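Local atomic coordinates of putative nucleotide sugar epimerase/ dehydratase (Bordetella bronchiseptica, PDB entry 2Q1S), a protein that binds NADH and is probably a nucleotide-sugar epimerase or dehydratase that takes part in lipopolysaccharide O-antigen biosynthesis. Residues G39-V44 with I72-H77; R51-G56 with P78-S83; A294-K299 with D345-T350. All blocks are in the same frame, centred on the assembly; numbering follows the deposited sequence.

Contact 1: residues G39-V44 with I72-H77; sequences GGAGFV and INVPDH. With NAI (1,4-dihydronicotinamide adenine dinucleotide), chain B.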
loop_
_atom_site.group_PDB
_atom_site.type_symbol
_atom_site.label_atom_id
_atom_site.label_comp_id
_atom_site.label_asym_id
_atom_site.label_seq_id
_atom_site.Cartn_x
_atom_site.Cartn_y
_atom_site.Cartn_z
ATOM N N GLY A 39 -12.191 -7.580 -13.418
ATOM C CA GLY A 39 -11.940 -8.949 -12.996
ATOM C C GLY A 39 -13.141 -9.857 -13.235
ATOM O O GLY A 39 -13.213 -10.959 -12.705
ATOM N N GLY A 40 -14.067 -9.410 -14.092
ATOM C CA GLY A 40 -15.320 -10.148 -14.302
ATOM C C GLY A 40 -15.282 -11.447 -15.086
ATOM O O GLY A 40 -16.319 -12.153 -15.209
ATOM N N ALA A 41 -14.126 -11.790 -15.671
ATOM C CA ALA A 41 -13.951 -13.096 -16.270
ATOM C C ALA A 41 -13.517 -14.196 -15.298
ATOM O O ALA A 41 -13.426 -15.377 -15.696
ATOM C CB ALA A 41 -12.971 -13.008 -17.455
ATOM N N GLY A 42 -13.212 -13.793 -14.047
ATOM C CA GLY A 42 -12.643 -14.716 -13.060
ATOM C C GLY A 42 -13.684 -15.571 -12.376
ATOM O O GLY A 42 -14.827 -15.625 -12.818
ATOM N N PHE A 43 -13.291 -16.241 -11.302
ATOM C CA PHE A 43 -14.177 -17.152 -10.581
ATOM C C PHE A 43 -15.371 -16.424 -9.968
ATOM O O PHE A 43 -16.525 -16.647 -10.372
ATOM C CB PHE A 43 -13.371 -17.912 -9.523
ATOM C CG PHE A 43 -14.199 -18.637 -8.497
ATOM C CD1 PHE A 43 -15.367 -19.356 -8.842
ATOM C CD2 PHE A 43 -13.761 -18.647 -7.177
ATOM C CE1 PHE A 43 -16.089 -20.013 -7.854
ATOM C CE2 PHE A 43 -14.475 -19.325 -6.199
ATOM C CZ PHE A 43 -15.652 -20.002 -6.542
ATOM N N VAL A 44 -15.127 -15.537 -9.004
ATOM C CA VAL A 44 -16.226 -14.801 -8.372
ATOM C C VAL A 44 -16.867 -13.896 -9.420
ATOM O O VAL A 44 -18.083 -13.819 -9.506
ATOM C CB VAL A 44 -15.732 -13.974 -7.177
ATOM C CG1 VAL A 44 -16.876 -13.123 -6.640
ATOM C CG2 VAL A 44 -15.183 -14.921 -6.090
ATOM N N ILE A 72 -13.843 -18.493 -21.790
ATOM C CA ILE A 72 -15.138 -19.208 -21.719
ATOM C C ILE A 72 -15.986 -18.836 -20.522
ATOM O O ILE A 72 -17.153 -19.189 -20.449
ATOM C CB ILE A 72 -15.016 -20.753 -21.786
ATOM C CG1 ILE A 72 -14.178 -21.284 -20.603
ATOM C CG2 ILE A 72 -14.488 -21.152 -23.140
ATOM C CD1 ILE A 72 -14.465 -22.773 -20.298
ATOM N N ASN A 73 -15.404 -18.090 -19.595
ATOM C CA ASN A 73 -16.159 -17.560 -18.475
ATOM C C ASN A 73 -16.731 -16.168 -18.707
ATOM O O ASN A 73 -17.340 -15.596 -17.820
ATOM C CB ASN A 73 -15.312 -17.579 -17.207
ATOM C CG ASN A 73 -15.549 -18.799 -16.366
ATOM O OD1 ASN A 73 -16.618 -19.384 -16.388
ATOM N ND2 ASN A 73 -14.554 -19.178 -15.600
ATOM N N VAL A 74 -16.544 -15.626 -19.897
ATOM C CA VAL A 74 -17.249 -14.414 -20.255
ATOM C C VAL A 74 -18.185 -14.500 -21.451
ATOM O O VAL A 74 -17.749 -14.568 -22.591
ATOM C CB VAL A 74 -16.353 -13.196 -20.352
ATOM C CG1 VAL A 74 -14.910 -13.564 -20.389
ATOM C CG2 VAL A 74 -16.736 -12.330 -21.508
ATOM N N PRO A 75 -19.480 -14.468 -21.158
ATOM C CA PRO A 75 -20.514 -14.816 -22.124
ATOM C C PRO A 75 -20.525 -13.862 -23.293
ATOM O O PRO A 75 -20.165 -12.698 -23.163
ATOM C CB PRO A 75 -21.780 -14.628 -21.322
ATOM C CG PRO A 75 -21.453 -13.557 -20.427
ATOM C CD PRO A 75 -20.073 -13.877 -19.951
ATOM N N ASP A 76 -20.947 -14.370 -24.439
ATOM C CA ASP A 76 -21.126 -13.523 -25.594
ATOM C C ASP A 76 -22.576 -13.116 -25.766
ATOM O O ASP A 76 -23.333 -13.768 -26.464
ATOM C CB ASP A 76 -20.569 -14.189 -26.854
ATOM N N HIS A 77 -22.930 -12.005 -25.135
ATOM C CA HIS A 77 -24.287 -11.710 -24.707
ATOM C C HIS A 77 -24.525 -10.301 -25.220
ATOM O O HIS A 77 -23.598 -9.505 -25.288
ATOM C CB HIS A 77 -24.324 -11.725 -23.191
ATOM C CG HIS A 77 -25.696 -11.704 -22.594
ATOM N ND1 HIS A 77 -26.524 -10.608 -22.660
ATOM C CD2 HIS A 77 -26.356 -12.628 -21.863
ATOM C CE1 HIS A 77 -27.646 -10.869 -22.019
ATOM N NE2 HIS A 77 -27.571 -12.089 -21.528
HETATM P PA NAI B . -9.697 -14.883 -9.998
HETATM O O1A NAI B . -8.223 -14.918 -10.185
HETATM O O2A NAI B . -10.562 -15.982 -10.660
HETATM O O5B NAI B . -10.293 -13.508 -10.371
HETATM C C5B NAI B . -9.537 -12.303 -10.528
HETATM C C4B NAI B . -9.691 -11.748 -11.934
HETATM O O4B NAI B . -8.891 -10.577 -12.053
HETATM C C3B NAI B . -9.192 -12.761 -12.998
HETATM O O3B NAI B . -10.201 -12.945 -14.005
HETATM C C2B NAI B . -7.994 -12.047 -13.608
HETATM O O2B NAI B . -7.715 -12.297 -15.020
HETATM C C1B NAI B . -8.362 -10.577 -13.397
HETATM N N9A NAI B . -7.248 -9.649 -13.485
HETATM C C8A NAI B . -5.976 -9.834 -13.015
HETATM N N7A NAI B . -5.261 -8.733 -13.250
HETATM C C5A NAI B . -6.044 -7.800 -13.862
HETATM C C6A NAI B . -5.900 -6.433 -14.382
HETATM N N6A NAI B . -4.753 -5.747 -14.321
HETATM N N1A NAI B . -6.978 -5.812 -14.956
HETATM C C2A NAI B . -8.152 -6.495 -15.035
HETATM N N3A NAI B . -8.392 -7.738 -14.586
HETATM C C4A NAI B . -7.375 -8.446 -13.979
HETATM O O3 NAI B . -9.876 -14.988 -8.412
HETATM P PN NAI B . -11.226 -14.865 -7.515
HETATM O O1N NAI B . -11.187 -15.852 -6.460
HETATM O O2N NAI B . -12.367 -14.726 -8.491
HETATM O O5D NAI B . -11.021 -13.370 -6.876
HETATM C C5D NAI B . -11.968 -12.309 -7.091
HETATM C C4D NAI B . -11.725 -11.260 -6.004
HETATM O O4D NAI B . -12.048 -11.819 -4.753
HETATM C C3D NAI B . -10.250 -10.877 -5.868
HETATM O O3D NAI B . -10.197 -9.461 -5.654
HETATM C C2D NAI B . -9.777 -11.651 -4.676
HETATM O O2D NAI B . -8.649 -10.999 -4.032
HETATM C C1D NAI B . -10.990 -11.639 -3.788
HETATM N N1N NAI B . -11.024 -12.710 -2.827
HETATM C C2N NAI B . -11.278 -14.013 -3.179
HETATM C C3N NAI B . -11.330 -15.019 -2.219
HETATM C C7N NAI B . -11.594 -16.475 -2.593
HETATM O O7N NAI B . -11.646 -17.300 -1.697
HETATM N N7N NAI B . -11.786 -16.751 -3.908
HETATM C C4N NAI B . -11.179 -14.698 -0.843
HETATM C C5N NAI B . -10.956 -13.331 -0.511
HETATM C C6N NAI B . -10.920 -12.367 -1.517
HETATM O O HOH W 1 -18.152 -12.811 -17.136
HETATM O O HOH W 2 -12.101 -17.709 -15.415
#
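The backbones come together where Ala-41, in the type I turn from Gly-39 to Gly-42, passes Val-74 with 5.3 Å between their CA atoms. This turn is the glycine-rich loop of the Rossmann fold, in the GxxGxxG form known from extended short-chain dehydrogenases; it leads from strand 34-38 into helix 43-54, with Gly-42 at the N-cap. Residues 72-77 belong to the loop between strands 59-63 and 80-83 and approach the turn at Ala-41.

The apolar part is small. Ala-41 CB rests against Val-74 CG1 at 3.6 Å, while Val-74 also touches Phe-82 of strand 80-83. Next to this pair, Asn-73 CB lies 3.3 Å from Ala-41 O, a close approach of a methylene to a carbonyl oxygen.

The polar part runs through water. One water gives a proton to Ala-41 O at 2.7 Å and accepts one from Asn-73 ND2 at 2.9 Å. The same ND2 also bonds to Gly-215 O, and these two bonds would help to fix the rotation of the Asn-73 amide. A second water lies within bonding distance of both Gly-40 O and Asn-73 O.

The same turn and the first residues of the helix meet the cofactor. Asp-64 OD2 ties the Ala-41 amide to the site, since that carboxylate also bonds to NADH. The start of helix 43-54 faces the pyrophosphate, and its dipole would be expected to favour the negative charge there. Phe-43 N donates to O2A of the adenosine phosphate, nearly straight at 170°, and Val-44 N donates to O2N of the nicotinamide-side phosphate at 2.9 Å.

Contact 2: residues R51-G56 with P78-S83; sequences RLLELG and PAVRFS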
loop_
_atom_site.group_PDB
_atom_site.type_symbol
_atom_site.label_atom_id
_atom_site.label_comp_id
_atom_site.label_asym_id
_atom_site.label_seq_id
_atom_site.Cartn_x
_atom_site.Cartn_y
_atom_site.Cartn_z
ATOM N N ARG A 51 -25.259 -13.608 -12.248
ATOM C CA ARG A 51 -26.331 -13.206 -11.350
ATOM C C ARG A 51 -26.888 -11.816 -11.715
ATOM O O ARG A 51 -28.127 -11.595 -11.704
ATOM C CB ARG A 51 -25.852 -13.312 -9.907
ATOM C CG ARG A 51 -26.854 -12.901 -8.861
ATOM C CD ARG A 51 -28.126 -13.776 -8.876
ATOM N NE ARG A 51 -28.983 -13.438 -7.745
ATOM C CZ ARG A 51 -30.300 -13.563 -7.741
ATOM N NH1 ARG A 51 -30.916 -14.054 -8.811
ATOM N NH2 ARG A 51 -30.999 -13.206 -6.661
ATOM N N LEU A 52 -25.996 -10.909 -12.147
ATOM C CA LEU A 52 -26.418 -9.571 -12.598
ATOM C C LEU A 52 -27.338 -9.655 -13.826
ATOM O O LEU A 52 -28.359 -8.964 -13.897
ATOM C CB LEU A 52 -25.213 -8.693 -12.930
ATOM C CG LEU A 52 -24.358 -8.185 -11.746
ATOM C CD1 LEU A 52 -23.036 -7.612 -12.267
ATOM C CD2 LEU A 52 -25.096 -7.189 -10.922
ATOM N N LEU A 53 -26.968 -10.479 -14.794
ATOM C CA LEU A 53 -27.855 -10.738 -15.940
ATOM C C LEU A 53 -29.218 -11.312 -15.505
ATOM O O LEU A 53 -30.270 -10.880 -16.021
ATOM C CB LEU A 53 -27.163 -11.650 -16.961
ATOM C CG LEU A 53 -25.873 -11.115 -17.590
ATOM C CD1 LEU A 53 -25.118 -12.220 -18.354
ATOM C CD2 LEU A 53 -26.105 -9.890 -18.476
ATOM N N GLU A 54 -29.219 -12.251 -14.548
ATOM C CA GLU A 54 -30.497 -12.786 -14.003
ATOM C C GLU A 54 -31.376 -11.692 -13.395
ATOM O O GLU A 54 -32.619 -11.748 -13.481
ATOM C CB GLU A 54 -30.242 -13.795 -12.897
ATOM C CG GLU A 54 -29.843 -15.174 -13.335
ATOM C CD GLU A 54 -29.399 -16.040 -12.160
ATOM O OE1 GLU A 54 -29.837 -15.776 -11.002
ATOM O OE2 GLU A 54 -28.616 -16.990 -12.412
ATOM N N LEU A 55 -30.728 -10.722 -12.749
ATOM C CA LEU A 55 -31.440 -9.610 -12.128
ATOM C C LEU A 55 -31.849 -8.545 -13.139
ATOM O O LEU A 55 -32.481 -7.555 -12.768
ATOM C CB LEU A 55 -30.583 -8.989 -11.005
ATOM C CG LEU A 55 -30.303 -9.907 -9.816
ATOM C CD1 LEU A 55 -29.401 -9.191 -8.808
ATOM C CD2 LEU A 55 -31.583 -10.379 -9.159
ATOM N N GLY A 56 -31.476 -8.735 -14.402
ATOM C CA GLY A 56 -31.927 -7.844 -15.481
ATOM C C GLY A 56 -31.197 -6.509 -15.597
ATOM O O GLY A 56 -31.791 -5.490 -15.975
ATOM N N PRO A 78 -25.744 -9.985 -25.610
ATOM C CA PRO A 78 -25.988 -8.658 -26.153
ATOM C C PRO A 78 -25.747 -7.574 -25.099
ATOM O O PRO A 78 -25.441 -6.445 -25.457
ATOM C CB PRO A 78 -27.450 -8.722 -26.577
ATOM C CG PRO A 78 -28.018 -9.803 -25.811
ATOM C CD PRO A 78 -26.956 -10.812 -25.644
ATOM N N ALA A 79 -25.887 -7.937 -23.826
ATOM C CA ALA A 79 -25.713 -7.001 -22.690
ATOM C C ALA A 79 -24.291 -6.932 -22.119
ATOM O O ALA A 79 -24.005 -6.066 -21.291
ATOM C CB ALA A 79 -26.687 -7.335 -21.571
ATOM N N VAL A 80 -23.420 -7.845 -22.551
ATOM C CA VAL A 80 -22.039 -7.908 -22.052
ATOM C C VAL A 80 -21.055 -7.304 -23.074
ATOM O O VAL A 80 -21.007 -7.724 -24.228
ATOM C CB VAL A 80 -21.620 -9.368 -21.726
ATOM C CG1 VAL A 80 -20.133 -9.440 -21.357
ATOM C CG2 VAL A 80 -22.456 -9.954 -20.594
ATOM N N ARG A 81 -20.318 -6.284 -22.651
ATOM C CA ARG A 81 -19.176 -5.746 -23.395
ATOM C C ARG A 81 -17.916 -6.280 -22.700
ATOM O O ARG A 81 -17.795 -6.192 -21.480
ATOM C CB ARG A 81 -19.190 -4.218 -23.370
ATOM C CG ARG A 81 -17.963 -3.580 -23.968
ATOM C CD ARG A 81 -17.870 -2.110 -23.628
ATOM N NE ARG A 81 -16.641 -1.521 -24.166
ATOM C CZ ARG A 81 -16.217 -0.281 -23.922
ATOM N NH1 ARG A 81 -16.915 0.532 -23.131
ATOM N NH2 ARG A 81 -15.082 0.142 -24.476
ATOM N N PHE A 82 -16.995 -6.839 -23.472
ATOM C CA PHE A 82 -15.752 -7.360 -22.892
ATOM C C PHE A 82 -14.514 -6.623 -23.412
ATOM O O PHE A 82 -14.181 -6.685 -24.618
ATOM C CB PHE A 82 -15.659 -8.876 -23.137
ATOM C CG PHE A 82 -14.350 -9.515 -22.693
ATOM C CD1 PHE A 82 -13.840 -9.312 -21.427
ATOM C CD2 PHE A 82 -13.670 -10.367 -23.550
ATOM C CE1 PHE A 82 -12.650 -9.919 -21.030
ATOM C CE2 PHE A 82 -12.468 -10.985 -23.160
ATOM C CZ PHE A 82 -11.956 -10.748 -21.906
ATOM N N SER A 83 -13.818 -5.963 -22.473
ATOM C CA SER A 83 -12.518 -5.355 -22.748
ATOM C C SER A 83 -11.416 -6.262 -22.195
ATOM O O SER A 83 -11.235 -6.373 -20.979
ATOM C CB SER A 83 -12.396 -3.938 -22.162
ATOM O OG SER A 83 -13.388 -3.056 -22.695
#
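Leu-53 makes the contact alone from its side, reaching from the last turn of helix 43-54 to the start of edge strand 80-83 of the Rossmann sheet. Its two methyls divide the work: CD2 meets Ala-79 CB at 4.1 Å, and CD1 meets Val-80 CG2 at 4.2 Å. With CG anti to the carbonyl carbon (chi1 -61°), the isobutyl group extends from the helix to the strand, and its branch straddles the two neighbours. The leucine and valine side chains cross at about a right angle. With these two methyl contacts alone between the segments, the touch is light, apolar and near the surface; the closest backbones, at Leu-53 and Ala-79, keep 8.0 Å between their CA atoms.

One shell out, each partner is placed by its own element. Strand 80-83 pairs in parallel with strand 59-63: Ala-79 and Arg-81 both bond to the backbone of Val-60. His-77 ND1 accepts from Ala-79 N, and the imidazole also lies against Leu-53. On the helix, Leu-52 packs on Val-35 and Val-37 of strand 34-38, while Gly-56 ends the last turn in a Schellman motif with positive phi (79°). Its N bonds back to Leu-53 O at 2.9 Å.

Farther round the helix, Arg-51 is held from several directions. NE donates to Asn-268 OD1 of helix 263-276, and Leu-55 CD2 lies 3.6 Å above one face of the guanidinium, toward its rim. NH1 completes the grip with a salt bridge to Glu-54 OE1 at 3.0 Å, meeting OE1 nearly along its C-O axis, and the oxygen lies 17° out of the guanidinium plane.

Contact 3: residues A294-K299 with D345-T350; sequences ADLATK and DGLRKT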
loop_
_atom_site.group_PDB
_atom_site.type_symbol
_atom_site.label_atom_id
_atom_site.label_comp_id
_atom_site.label_asym_id
_atom_site.label_seq_id
_atom_site.Cartn_x
_atom_site.Cartn_y
_atom_site.Cartn_z
ATOM N N ALA A 294 -10.468 -32.094 6.908
ATOM C CA ALA A 294 -10.810 -33.528 6.961
ATOM C C ALA A 294 -12.275 -33.781 6.579
ATOM O O ALA A 294 -12.546 -34.719 5.830
ATOM C CB ALA A 294 -10.493 -34.135 8.319
ATOM N N ASP A 295 -13.193 -32.939 7.077
ATOM C CA ASP A 295 -14.624 -33.087 6.794
ATOM C C ASP A 295 -14.951 -32.688 5.364
ATOM O O ASP A 295 -15.758 -33.340 4.702
ATOM C CB ASP A 295 -15.483 -32.299 7.784
ATOM C CG ASP A 295 -15.515 -32.938 9.159
ATOM O OD1 ASP A 295 -15.063 -34.100 9.296
ATOM O OD2 ASP A 295 -15.995 -32.291 10.107
ATOM N N LEU A 296 -14.313 -31.615 4.898
ATOM C CA LEU A 296 -14.371 -31.271 3.469
ATOM C C LEU A 296 -14.021 -32.485 2.590
ATOM O O LEU A 296 -14.814 -32.903 1.726
ATOM C CB LEU A 296 -13.461 -30.067 3.159
ATOM C CG LEU A 296 -13.511 -29.508 1.727
ATOM C CD1 LEU A 296 -14.715 -28.577 1.567
ATOM C CD2 LEU A 296 -12.215 -28.751 1.373
ATOM N N ALA A 297 -12.854 -33.083 2.843
ATOM C CA ALA A 297 -12.404 -34.267 2.085
ATOM C C ALA A 297 -13.373 -35.437 2.230
ATOM O O ALA A 297 -13.676 -36.115 1.247
ATOM C CB ALA A 297 -10.997 -34.669 2.509
ATOM N N THR A 298 -13.859 -35.665 3.452
ATOM C CA THR A 298 -14.801 -36.747 3.717
ATOM C C THR A 298 -16.045 -36.595 2.832
ATOM O O THR A 298 -16.428 -37.537 2.134
ATOM C CB THR A 298 -15.167 -36.812 5.226
ATOM O OG1 THR A 298 -14.013 -37.252 5.965
ATOM C CG2 THR A 298 -16.320 -37.769 5.444
ATOM N N LYS A 299 -16.615 -35.382 2.838
ATOM C CA LYS A 299 -17.830 -35.038 2.079
ATOM C C LYS A 299 -17.631 -35.182 0.568
ATOM O O LYS A 299 -18.455 -35.770 -0.120
ATOM C CB LYS A 299 -18.262 -33.604 2.396
ATOM C CG LYS A 299 -18.927 -33.433 3.761
ATOM C CD LYS A 299 -18.755 -32.004 4.263
ATOM C CE LYS A 299 -19.743 -31.637 5.363
ATOM N NZ LYS A 299 -19.747 -32.500 6.559
ATOM N N ASP A 345 -24.768 -28.856 0.329
ATOM C CA ASP A 345 -25.433 -28.438 -0.908
ATOM C C ASP A 345 -24.468 -27.777 -1.901
ATOM O O ASP A 345 -24.509 -28.073 -3.110
ATOM C CB ASP A 345 -26.659 -27.555 -0.622
ATOM C CG ASP A 345 -27.699 -28.244 0.281
ATOM O OD1 ASP A 345 -27.686 -29.499 0.409
ATOM O OD2 ASP A 345 -28.557 -27.526 0.852
ATOM N N GLY A 346 -23.575 -26.920 -1.393
ATOM C CA GLY A 346 -22.642 -26.184 -2.261
ATOM C C GLY A 346 -21.660 -27.127 -2.935
ATOM O O GLY A 346 -21.351 -27.014 -4.142
ATOM N N LEU A 347 -21.203 -28.110 -2.173
ATOM C CA LEU A 347 -20.303 -29.137 -2.716
ATOM C C LEU A 347 -20.945 -29.994 -3.824
ATOM O O LEU A 347 -20.326 -30.233 -4.840
ATOM C CB LEU A 347 -19.730 -30.018 -1.604
ATOM C CG LEU A 347 -18.592 -29.515 -0.698
ATOM C CD1 LEU A 347 -18.262 -30.522 0.406
ATOM C CD2 LEU A 347 -17.337 -29.106 -1.495
ATOM N N ARG A 348 -22.190 -30.431 -3.626
ATOM C CA ARG A 348 -22.925 -31.136 -4.695
ATOM C C ARG A 348 -23.013 -30.317 -5.968
ATOM O O ARG A 348 -22.721 -30.820 -7.055
ATOM C CB ARG A 348 -24.329 -31.543 -4.223
ATOM C CG ARG A 348 -24.323 -32.723 -3.300
ATOM C CD ARG A 348 -25.717 -33.068 -2.828
ATOM N NE ARG A 348 -25.673 -34.053 -1.752
ATOM N N LYS A 349 -23.390 -29.045 -5.836
ATOM C CA LYS A 349 -23.477 -28.155 -6.983
ATOM C C LYS A 349 -22.130 -28.007 -7.691
ATOM O O LYS A 349 -22.060 -28.022 -8.914
ATOM C CB LYS A 349 -24.044 -26.787 -6.582
ATOM C CG LYS A 349 -25.557 -26.805 -6.423
ATOM C CD LYS A 349 -26.090 -25.559 -5.739
ATOM C CE LYS A 349 -27.632 -25.538 -5.683
ATOM N NZ LYS A 349 -28.103 -24.535 -4.681
ATOM N N THR A 350 -21.066 -27.829 -6.908
ATOM C CA THR A 350 -19.711 -27.691 -7.444
ATOM C C THR A 350 -19.213 -28.936 -8.155
ATOM O O THR A 350 -18.685 -28.846 -9.268
ATOM C CB THR A 350 -18.738 -27.292 -6.313
ATOM O OG1 THR A 350 -19.266 -26.153 -5.646
ATOM C CG2 THR A 350 -17.360 -26.929 -6.876
#
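Two helices of the C-terminal part, 293-304 and 343-356, pack here through Leu-347. In extended short-chain dehydrogenases this part of the chain generally forms the sugar-nucleotide side of the cleft. Leu-347 points toward the other helix and splits its methyls between two residues one turn apart: CD1 meets Lys-299 CB at 3.7 Å, and CD2 meets Leu-296 CD1 at 4.1 Å.

Leu-296 leaves its helix at an angle but bends in at the end. With CG anti to the backbone N (chi1 -175°), its CD1 swings to the Leu-347 side, and the two leucines meet on a slant. Lys-299 offers the methylenes of its chain, CB closest, with CD 4.2 Å from Leu-347 CD1. The chain crosses Leu-347 at about a right angle and then bends at chi4 to carry NZ away.

Within the helices, Thr-298 OG1 donates to Ala-294 O at 2.9 Å and Thr-350 OG1 to Gly-346 O at 2.7 Å. Each threonine thus returns its hydroxyl proton to its own helix, onto a carbonyl that also takes the regular backbone bond.

Thr-235 of helix 234-243 touches both leucines, and Phe-260 touches Leu-296. Between these segments the contact is apolar, with the lysine charge led off it, so it probably rests on shape and exclusion of water.

How the contacts relate
Contacts 1 and 2 are neighbours in the NADH-binding Rossmann part: they share helix 43-54, one at its start and one at its end, and their segments alternate along the chain, with centres about 10 Å apart. They touch directly, Pro-75 O packing on Val-80 CG1 at 3.7 Å. The 39-44 side of contact 1 binds the cofactor directly, whereas in contact 2 the Val-80 side chain is about 13 Å from NADH. Contact 3 follows later in the chain, its centre about 24 Å from that of contact 1. There the Leu-296 side chain is about 12 Å from NADH and about 7 Å from that of Arg-258, which binds UDP in another structure of this protein; no UDP is bound to this chain here.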